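Local coordinates for protein pumilio homology domain family member 4 (Saccharomyces cerevisiae, PDB 3BWT) that binds single-stranded mRNA sequence-specifically through its Pumilio homology domain, here the crystallised part of the yeast protein, at residues I137-C140 and L141-K145. Sequence-based numbering, arbitrary orientation.
Sequences IQKC and LQRLK
K139 and R143, one turn apart near the end of helix 133-143, run alongside each other in the same direction, K139 CD packing on R143 CG at 3.7 Å. The pair is a worked example of i to i+4 neighbours on one side of a helix. K139 has its CG anti to the backbone N (chi1 -170°); the bends at chi2 and chi3 then fold the chain back, and NZ makes a weak hydrogen bond of 3.5 Å to Q142 OE1, the two side chains crossing at a slant. E105 of helix 96-106 draws both cationic ends to one carboxylate, K139 in a salt bridge and R143 in a weak, long ion pair. A methionine in place of K139 would probably leave E105 with the weak, long pair to R143 and Q142 OE1 without its weak donor.

The tightly packed side is apolar: I137, C140 and L141 are buried against I152 of helix 146-158, and C140 also against I104, while C140 CB and L144 CD1 touch more loosely at 4.1 Å. By contrast, R143 is exposed and Q142 partly so. Along the backbone, Q142 N bonds to Q138 O (2.9 Å), and L144 N to C140 O (2.9 Å) just as L144 leaves helical geometry. Helix 133-143 packs against helices 96-106, 146-158 and 169-179, a stacking typical of the curved Pumilio array, here at its fourth repeat.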
loop_
_atom_site.group_PDB
_atom_site.type_symbol
_atom_site.label_atom_id
_atom_site.label_comp_id
_atom_site.label_asym_id
_atom_site.label_seq_id
_atom_site.Cartn_x
_atom_site.Cartn_y
_atom_site.Cartn_z
ATOM N N ILE A 137 -0.184 10.153 4.247
ATOM C CA ILE A 137 -0.743 10.271 2.903
ATOM C C ILE A 137 -1.827 9.219 2.609
ATOM O O ILE A 137 -2.865 9.542 2.045
ATOM C CB ILE A 137 0.377 10.234 1.837
ATOM C CG1 ILE A 137 1.254 11.478 1.985
ATOM C CG2 ILE A 137 -0.209 10.132 0.427
ATOM C CD1 ILE A 137 0.447 12.749 2.244
ATOM N N GLN A 138 -1.594 7.969 3.001
ATOM C CA GLN A 138 -2.596 6.924 2.802
ATOM C C GLN A 138 -3.859 7.180 3.619
ATOM O O GLN A 138 -4.964 6.911 3.162
ATOM C CB GLN A 138 -2.035 5.558 3.163
ATOM C CG GLN A 138 -0.893 5.110 2.300
ATOM C CD GLN A 138 -0.494 3.681 2.603
ATOM O OE1 GLN A 138 -1.350 2.809 2.722
ATOM N NE2 GLN A 138 0.804 3.434 2.737
ATOM N N LYS A 139 -3.697 7.690 4.832
ATOM C CA LYS A 139 -4.841 7.959 5.694
ATOM C C LYS A 139 -5.764 8.939 5.000
ATOM O O LYS A 139 -6.977 8.830 5.071
ATOM C CB LYS A 139 -4.373 8.535 7.029
ATOM C CG LYS A 139 -5.447 8.638 8.083
ATOM C CD LYS A 139 -6.189 7.333 8.265
ATOM C CE LYS A 139 -5.355 6.285 8.970
ATOM N NZ LYS A 139 -6.117 5.007 9.114
ATOM N N CYS A 140 -5.166 9.895 4.310
ATOM C CA CYS A 140 -5.922 10.906 3.608
ATOM C C CYS A 140 -6.868 10.256 2.625
ATOM O O CYS A 140 -8.035 10.646 2.521
ATOM C CB CYS A 140 -4.978 11.866 2.887
ATOM S SG CYS A 140 -4.210 13.058 3.993
ATOM N N LEU A 141 -6.357 9.259 1.907
ATOM C CA LEU A 141 -7.148 8.525 0.927
ATOM C C LEU A 141 -8.210 7.674 1.622
ATOM O O LEU A 141 -9.344 7.574 1.158
ATOM C CB LEU A 141 -6.239 7.662 0.059
ATOM C CG LEU A 141 -5.159 8.424 -0.716
ATOM C CD1 LEU A 141 -3.952 7.542 -0.999
ATOM C CD2 LEU A 141 -5.718 8.994 -2.010
ATOM N N GLN A 142 -7.860 7.075 2.752
ATOM C CA GLN A 142 -8.828 6.248 3.461
ATOM C C GLN A 142 -9.962 7.051 4.092
ATOM O O GLN A 142 -11.024 6.496 4.351
ATOM C CB GLN A 142 -8.153 5.406 4.542
ATOM C CG GLN A 142 -6.942 4.655 4.069
ATOM C CD GLN A 142 -6.360 3.766 5.147
ATOM O OE1 GLN A 142 -5.390 4.135 5.823
ATOM N NE2 GLN A 142 -6.960 2.588 5.325
ATOM N N ARG A 143 -9.739 8.340 4.348
ATOM C CA ARG A 143 -10.653 9.114 5.196
ATOM C C ARG A 143 -11.359 10.283 4.513
ATOM O O ARG A 143 -12.503 10.585 4.844
ATOM C CB ARG A 143 -9.942 9.646 6.451
ATOM C CG ARG A 143 -9.567 8.593 7.484
ATOM C CD ARG A 143 -10.731 7.688 7.791
ATOM N NE ARG A 143 -10.292 6.466 8.456
ATOM C CZ ARG A 143 -10.696 6.073 9.662
ATOM N NH1 ARG A 143 -11.569 6.799 10.353
ATOM N NH2 ARG A 143 -10.225 4.943 10.173
ATOM N N LEU A 144 -10.679 10.953 3.586
ATOM C CA LEU A 144 -11.223 12.167 2.986
ATOM C C LEU A 144 -12.084 11.886 1.767
ATOM O O LEU A 144 -12.036 10.805 1.185
ATOM C CB LEU A 144 -10.105 13.132 2.579
ATOM C CG LEU A 144 -8.993 13.467 3.577
ATOM C CD1 LEU A 144 -8.113 14.577 3.042
ATOM C CD2 LEU A 144 -9.578 13.848 4.911
ATOM N N LYS A 145 -12.869 12.884 1.379
ATOM C CA LYS A 145 -13.627 12.808 0.145
ATOM C C LYS A 145 -12.664 12.916 -1.026
ATOM O O LYS A 145 -11.676 13.631 -0.955
ATOM C CB LYS A 145 -14.657 13.936 0.076
ATOM C CG LYS A 145 -15.835 13.788 1.046
ATOM C CD LYS A 145 -16.953 14.774 0.713
ATOM C CE LYS A 145 -17.837 15.063 1.920
ATOM N NZ LYS A 145 -17.170 15.974 2.898
#